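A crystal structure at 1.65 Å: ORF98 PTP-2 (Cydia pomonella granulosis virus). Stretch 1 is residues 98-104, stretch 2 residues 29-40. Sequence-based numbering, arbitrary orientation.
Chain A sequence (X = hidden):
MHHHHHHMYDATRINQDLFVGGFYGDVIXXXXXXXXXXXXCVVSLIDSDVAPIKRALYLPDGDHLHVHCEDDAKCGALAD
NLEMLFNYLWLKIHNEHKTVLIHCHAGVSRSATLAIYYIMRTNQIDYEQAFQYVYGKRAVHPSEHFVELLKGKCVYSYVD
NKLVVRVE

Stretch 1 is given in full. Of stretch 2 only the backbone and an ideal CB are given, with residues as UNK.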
ATOM      1  N   LYS A  98     -10.533  -4.709   9.492  1.00 25.58           N
ATOM      2  CA  LYS A  98     -10.218  -5.545   8.363  1.00 22.98           C
ATOM      3  C   LYS A  98      -8.729  -5.501   8.103  1.00 23.09           C
ATOM      4  O   LYS A  98      -8.054  -4.509   8.413  1.00 24.90           O
ATOM      5  CB  LYS A  98     -11.029  -5.047   7.176  1.00 21.28           C
ATOM      6  CG  LYS A  98     -12.574  -5.333   7.317  1.00 22.58           C
ATOM      7  CD  LYS A  98     -13.357  -4.454   6.400  1.00 22.23           C
ATOM      8  CE  LYS A  98     -14.842  -4.863   6.482  1.00 24.25           C
ATOM      9  NZ  LYS A  98     -15.744  -3.856   5.790  1.00 27.37           N
ATOM     10  N   THR A  99      -8.207  -6.611   7.594  1.00 21.20           N
ATOM     11  CA  THR A  99      -6.873  -6.621   6.994  1.00 20.54           C
ATOM     12  C   THR A  99      -6.971  -6.207   5.526  1.00 20.85           C
ATOM     13  O   THR A  99      -8.014  -6.372   4.878  1.00 22.99           O
ATOM     14  CB  THR A  99      -6.196  -7.979   7.132  1.00 18.24           C
ATOM     15  OG1 THR A  99      -6.946  -8.934   6.434  1.00 23.56           O
ATOM     16  CG2 THR A  99      -6.116  -8.421   8.534  1.00 14.18           C
ATOM     17  N   VAL A 100      -5.892  -5.655   4.993  1.00 19.56           N
ATOM     18  CA  VAL A 100      -5.924  -5.080   3.645  1.00 19.80           C
ATOM     19  C   VAL A 100      -4.825  -5.714   2.795  1.00 18.37           C
ATOM     20  O   VAL A 100      -3.668  -5.772   3.214  1.00 18.69           O
ATOM     21  CB  VAL A 100      -5.738  -3.553   3.677  1.00 21.42           C
ATOM     22  CG1 VAL A 100      -5.938  -2.949   2.322  1.00 22.28           C
ATOM     23  CG2 VAL A 100      -6.700  -2.887   4.619  1.00 20.83           C
ATOM     24  N   LEU A 101      -5.186  -6.149   1.596  1.00 16.07           N
ATOM     25  CA  LEU A 101      -4.240  -6.512   0.555  1.00 15.11           C
ATOM     26  C   LEU A 101      -4.090  -5.285  -0.350  1.00 13.56           C
ATOM     27  O   LEU A 101      -5.040  -4.878  -0.999  1.00 13.18           O
ATOM     28  CB  LEU A 101      -4.683  -7.726  -0.253  1.00 17.33           C
ATOM     29  CG  LEU A 101      -3.881  -7.907  -1.544  1.00 17.69           C
ATOM     30  CD1 LEU A 101      -2.337  -8.119  -1.231  1.00 18.89           C
ATOM     31  CD2 LEU A 101      -4.442  -9.032  -2.421  1.00 18.51           C
ATOM     32  N   ILE A 102      -2.896  -4.723  -0.407  1.00 14.23           N
ATOM     33  CA  ILE A 102      -2.536  -3.674  -1.363  1.00 16.35           C
ATOM     34  C   ILE A 102      -1.717  -4.317  -2.487  1.00 14.33           C
ATOM     35  O   ILE A 102      -0.696  -4.981  -2.261  1.00 16.74           O
ATOM     36  CB  ILE A 102      -1.727  -2.543  -0.725  1.00 17.76           C
ATOM     37  CG1 ILE A 102      -2.409  -1.915   0.501  1.00 18.19           C
ATOM     38  CG2 ILE A 102      -1.446  -1.442  -1.795  1.00 17.46           C
ATOM     39  CD1 ILE A 102      -1.371  -1.218   1.398  1.00 17.24           C
ATOM     40  N   HIS A 103      -2.164  -4.194  -3.718  1.00 16.39           N
ATOM     41  CA  HIS A 103      -1.482  -4.852  -4.817  1.00 16.25           C
ATOM     42  C   HIS A 103      -1.342  -3.930  -6.029  1.00 18.89           C
ATOM     43  O   HIS A 103      -2.171  -3.040  -6.282  1.00 20.39           O
ATOM     44  CB  HIS A 103      -2.191  -6.148  -5.266  1.00 18.24           C
ATOM     45  CG  HIS A 103      -3.333  -5.948  -6.232  1.00 19.83           C
ATOM     46  ND1 HIS A 103      -3.185  -5.975  -7.602  1.00 21.36           N
ATOM     47  CD2 HIS A 103      -4.652  -5.717  -6.007  1.00 21.87           C
ATOM     48  CE1 HIS A 103      -4.360  -5.783  -8.177  1.00 21.33           C
ATOM     49  NE2 HIS A 103      -5.265  -5.619  -7.233  1.00 20.65           N
ATOM     50  N   CYS A 104      -0.301  -4.182  -6.800  1.00 20.59           N
ATOM     51  CA  CYS A 104      -0.098  -3.619  -8.123  1.00 23.29           C
ATOM     52  C   CYS A 104       0.151  -4.778  -9.071  1.00 26.31           C
ATOM     53  O   CYS A 104      -0.584  -5.786  -9.038  1.00 24.19           O
ATOM     54  CB  CYS A 104       1.011  -2.571  -8.103  1.00 22.44           C
ATOM     55  SG  CYS A 104       2.588  -3.024  -7.393  1.00 22.95           S
ATOM     56  N   UNK A  29      -6.199 -17.720  -8.341  1.00 33.66           N
ATOM     57  CA  UNK A  29      -5.157 -17.753  -7.321  1.00 32.78           C
ATOM     58  C   UNK A  29      -5.300 -16.590  -6.335  1.00 30.45           C
ATOM     59  O   UNK A  29      -5.207 -16.774  -5.124  1.00 31.15           O
ATOM     60  CB  UNK A  29      -3.776 -17.717  -7.979  1.00 32.78           C
ATOM     61  N   UNK A  30      -5.525 -15.372  -6.839  1.00 28.08           N
ATOM     62  CA  UNK A  30      -5.678 -14.219  -5.973  1.00 27.41           C
ATOM     63  C   UNK A  30      -6.884 -14.380  -5.064  1.00 27.54           C
ATOM     64  O   UNK A  30      -6.814 -14.112  -3.868  1.00 25.29           O
ATOM     65  CB  UNK A  30      -5.806 -12.940  -6.803  1.00 27.41           C
ATOM     66  N   UNK A  31      -8.011 -14.806  -5.624  1.00 29.85           N
ATOM     67  CA  UNK A  31      -9.193 -15.038  -4.802  1.00 34.14           C
ATOM     68  C   UNK A  31      -8.918 -16.081  -3.730  1.00 34.23           C
ATOM     69  O   UNK A  31      -9.300 -15.897  -2.571  1.00 34.11           O
ATOM     70  CB  UNK A  31     -10.372 -15.477  -5.673  1.00 34.14           C
ATOM     71  N   UNK A  32      -8.225 -17.161  -4.082  1.00 34.91           N
ATOM     72  CA  UNK A  32      -7.872 -18.188  -3.104  1.00 35.95           C
ATOM     73  C   UNK A  32      -7.024 -17.619  -1.972  1.00 32.83           C
ATOM     74  O   UNK A  32      -7.258 -17.921  -0.803  1.00 30.75           O
ATOM     75  CB  UNK A  32      -7.125 -19.335  -3.788  1.00 35.95           C
ATOM     76  N   UNK A  33      -6.059 -16.755  -2.297  1.00 31.32           N
ATOM     77  CA  UNK A  33      -5.222 -16.134  -1.270  1.00 27.11           C
ATOM     78  C   UNK A  33      -6.038 -15.219  -0.360  1.00 24.59           C
ATOM     79  O   UNK A  33      -5.901 -15.259   0.876  1.00 25.48           O
ATOM     80  CB  UNK A  33      -4.086 -15.343  -1.921  1.00 27.11           C
ATOM     81  N   UNK A  34      -6.880 -14.380  -0.956  1.00 22.58           N
ATOM     82  CA  UNK A  34      -7.695 -13.450  -0.183  1.00 23.12           C
ATOM     83  C   UNK A  34      -8.582 -14.205   0.801  1.00 24.41           C
ATOM     84  O   UNK A  34      -8.665 -13.846   1.989  1.00 25.89           O
ATOM     85  CB  UNK A  34      -8.549 -12.584  -1.112  1.00 23.12           C
ATOM     86  N   UNK A  35      -9.317 -15.216   0.306  1.00 24.79           N
ATOM     87  CA  UNK A  35     -10.265 -15.938   1.162  1.00 28.74           C
ATOM     88  C   UNK A  35      -9.553 -16.797   2.195  1.00 28.10           C
ATOM     89  O   UNK A  35      -9.966 -16.837   3.358  1.00 28.27           O
ATOM     90  CB  UNK A  35     -11.187 -16.814   0.311  1.00 28.74           C
ATOM     91  N   UNK A  36      -8.473 -17.479   1.807  1.00 28.17           N
ATOM     92  CA  UNK A  36      -7.738 -18.324   2.761  1.00 27.79           C
ATOM     93  C   UNK A  36      -7.184 -17.505   3.926  1.00 25.03           C
ATOM     94  O   UNK A  36      -7.174 -17.974   5.070  1.00 22.74           O
ATOM     95  CB  UNK A  36      -6.595 -19.053   2.052  1.00 27.79           C
ATOM     96  N   UNK A  37      -6.696 -16.299   3.650  1.00 24.87           N
ATOM     97  CA  UNK A  37      -5.998 -15.451   4.619  1.00 25.73           C
ATOM     98  C   UNK A  37      -6.894 -14.428   5.305  1.00 23.58           C
ATOM     99  O   UNK A  37      -6.380 -13.569   6.043  1.00 23.82           O
ATOM    100  CB  UNK A  37      -4.849 -14.719   3.922  1.00 25.73           C
ATOM    101  N   UNK A  38      -8.218 -14.507   5.097  1.00 22.60           N
ATOM    102  CA  UNK A  38      -9.203 -13.592   5.705  1.00 21.71           C
ATOM    103  C   UNK A  38      -8.908 -12.126   5.377  1.00 21.73           C
ATOM    104  O   UNK A  38      -9.062 -11.252   6.225  1.00 21.61           O
ATOM    105  CB  UNK A  38      -9.228 -13.781   7.223  1.00 21.71           C
ATOM    106  N   UNK A  39      -8.446 -11.863   4.160  1.00 20.62           N
ATOM    107  CA  UNK A  39      -8.239 -10.480   3.728  1.00 19.43           C
ATOM    108  C   UNK A  39      -9.608  -9.830   3.618  1.00 20.77           C
ATOM    109  O   UNK A  39     -10.455 -10.303   2.879  1.00 25.47           O
ATOM    110  CB  UNK A  39      -7.480 -10.406   2.402  1.00 19.43           C
ATOM    111  N   UNK A  40      -9.809  -8.714   4.308  1.00 20.54           N
ATOM    112  CA  UNK A  40     -11.108  -8.075   4.336  1.00 20.63           C
ATOM    113  C   UNK A  40     -11.311  -7.002   3.291  1.00 20.97           C
ATOM    114  O   UNK A  40     -12.458  -6.640   2.981  1.00 26.23           O
ATOM    115  CB  UNK A  40     -11.341  -7.468   5.721  1.00 20.63           C
TER

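Stretch 2 opens as a helix that runs roughly antiparallel to strand 100-103 (151° between their directions; their axes approach to 10.5 Å), then leaves helical geometry at position 37 and comes close to the start of stretch 1.

At position 29 the CB has nothing of stretch 1 near it, so the contact leaves the choice wide; the residue is Ala-29. Position 30 differs: its CA-to-CB bond points toward the strand, yet no atom of stretch 1 lies within 5.5 Å of the ideal CB. A long apolar side chain could cross this gap to the isobutyl group of Leu-101 and the ring of His-103. It is Met-30, extended with all three chi angles t. Its CE lies over one face of the His-103 imidazole, 3.8 Å from the ring centroid and 3.5 Å from His-103 CD2, a CH-pi contact, and also packs 3.9 Å from Leu-101 CD2.

Positions 31, 32, 35 and 36 are out of reach of stretch 1, which sets no demand on them; they are Arg-31, His-32, Arg-35 and Gln-36. Position 33 points toward the strand but from a distance, so a large residue, aromatic or aliphatic, would be reasonable. Phe-33 comes no nearer than 5.0 Å, from its CD1 to Leu-101 CD2. Position 34 points sideways, and a medium apolar group could reach the end of Leu-101: Val-34 does so, with CG2 4.1 Å from Leu-101 CD2.

Position 37, at phi/psi -95/8, is the first to leave helical geometry. A short polar side chain could turn back to the helix end, and Asn-37 does, its ND2 donating to Phe-33 O at 2.9 Å. Position 38 has positive phi (57/37), which favours glycine, asparagine or aspartate; it is Asn-38. Its carbonyl O accepts from a water at 2.8 Å, and the same water accepts from Thr-99 N at 3.0 Å, bridging the two backbones.

At position 39 the ideal CB is 4.3 Å from Thr-99 OG1 and 4.7 Å from Leu-101 CB, a setting suited to valine, isoleucine or threonine. Val-39 places CG1 3.7 Å from Leu-101 CB and 3.6 Å from Leu-101 N, packing against both side chain and backbone.

Position 40 leaves little choice. Its CA is 4.8 Å from Lys-98 CA, and an ideal CB would sit 2.8 Å from Lys-98 CB, a clash. Glycine fits, and Gly-40 is found. Its N donates to Thr-99 O at 3.0 Å, the one direct hydrogen bond assigned between the stretches, while its CA rests 4.2 Å from Lys-98 CB.

Stretch 2 29-40: AMRHFVRQNNVG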
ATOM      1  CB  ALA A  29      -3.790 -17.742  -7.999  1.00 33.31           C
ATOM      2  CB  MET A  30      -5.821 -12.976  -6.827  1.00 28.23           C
ATOM      3  CG  MET A  30      -5.916 -11.711  -6.042  1.00 28.56           C
ATOM      4  SD  MET A  30      -6.314 -10.317  -7.095  1.00 29.89           S
ATOM      5  CE  MET A  30      -5.869  -9.022  -6.038  1.00 30.84           C
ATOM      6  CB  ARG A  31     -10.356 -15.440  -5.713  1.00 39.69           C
ATOM      7  CG  ARG A  31     -11.653 -15.751  -4.981  1.00 44.99           C
ATOM      8  CD  ARG A  31     -12.722 -16.257  -5.960  1.00 51.24           C
ATOM      9  NE  ARG A  31     -13.839 -16.920  -5.301  1.00 56.86           N
ATOM     10  CZ  ARG A  31     -14.936 -16.302  -4.869  1.00 61.24           C
ATOM     11  NH1 ARG A  31     -15.077 -14.991  -5.025  1.00 63.02           N
ATOM     12  NH2 ARG A  31     -15.909 -17.012  -4.288  1.00 62.08           N
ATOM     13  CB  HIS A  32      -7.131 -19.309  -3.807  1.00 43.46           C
ATOM     14  CG  HIS A  32      -6.823 -20.487  -2.939  1.00 52.40           C
ATOM     15  ND1 HIS A  32      -5.569 -20.711  -2.404  1.00 57.57           N
ATOM     16  CD2 HIS A  32      -7.588 -21.534  -2.547  1.00 57.17           C
ATOM     17  CE1 HIS A  32      -5.576 -21.845  -1.721  1.00 58.89           C
ATOM     18  NE2 HIS A  32      -6.789 -22.362  -1.792  1.00 57.55           N
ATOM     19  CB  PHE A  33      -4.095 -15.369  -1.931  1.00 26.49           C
ATOM     20  CG  PHE A  33      -3.168 -14.708  -0.959  1.00 26.76           C
ATOM     21  CD1 PHE A  33      -3.496 -13.491  -0.347  1.00 27.02           C
ATOM     22  CD2 PHE A  33      -1.957 -15.317  -0.642  1.00 27.65           C
ATOM     23  CE1 PHE A  33      -2.635 -12.893   0.545  1.00 27.96           C
ATOM     24  CE2 PHE A  33      -1.105 -14.729   0.235  1.00 27.66           C
ATOM     25  CZ  PHE A  33      -1.439 -13.498   0.846  1.00 27.53           C
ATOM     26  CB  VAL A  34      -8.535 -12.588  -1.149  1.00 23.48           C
ATOM     27  CG1 VAL A  34      -9.675 -11.954  -0.430  1.00 24.67           C
ATOM     28  CG2 VAL A  34      -7.663 -11.570  -1.855  1.00 21.48           C
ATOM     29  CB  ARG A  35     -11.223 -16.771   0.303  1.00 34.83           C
ATOM     30  CG  ARG A  35     -12.156 -15.883  -0.524  1.00 40.84           C
ATOM     31  CD  ARG A  35     -12.849 -16.652  -1.631  1.00 45.38           C
ATOM     32  NE  ARG A  35     -13.922 -17.484  -1.104  1.00 51.22           N
ATOM     33  CZ  ARG A  35     -15.184 -17.094  -0.973  1.00 54.70           C
ATOM     34  NH1 ARG A  35     -15.546 -15.870  -1.339  1.00 57.14           N
ATOM     35  NH2 ARG A  35     -16.080 -17.937  -0.487  1.00 55.86           N
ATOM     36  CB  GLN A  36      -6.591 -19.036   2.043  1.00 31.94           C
ATOM     37  CG  GLN A  36      -6.012 -20.216   2.787  1.00 39.05           C
ATOM     38  CD  GLN A  36      -5.369 -21.261   1.857  1.00 43.92           C
ATOM     39  OE1 GLN A  36      -5.967 -22.302   1.545  1.00 48.04           O
ATOM     40  NE2 GLN A  36      -4.158 -20.981   1.425  1.00 44.59           N
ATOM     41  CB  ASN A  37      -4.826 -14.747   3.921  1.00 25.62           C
ATOM     42  CG  ASN A  37      -3.691 -15.696   3.621  1.00 27.77           C
ATOM     43  OD1 ASN A  37      -3.026 -16.159   4.550  1.00 30.26           O
ATOM     44  ND2 ASN A  37      -3.498 -16.046   2.355  1.00 28.20           N
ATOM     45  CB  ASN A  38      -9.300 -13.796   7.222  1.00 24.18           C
ATOM     46  CG  ASN A  38     -10.461 -13.069   7.830  1.00 25.39           C
ATOM     47  OD1 ASN A  38     -11.571 -13.081   7.278  1.00 27.69           O
ATOM     48  ND2 ASN A  38     -10.236 -12.435   8.976  1.00 25.87           N
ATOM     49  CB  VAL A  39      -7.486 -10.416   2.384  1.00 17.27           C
ATOM     50  CG1 VAL A  39      -7.468  -8.974   1.847  1.00 18.69           C
ATOM     51  CG2 VAL A  39      -6.077 -10.968   2.553  1.00 18.53           C
TER
HETATM   52  O   HOH W   1      -9.942  -9.019   7.570  1.00 18.43           O
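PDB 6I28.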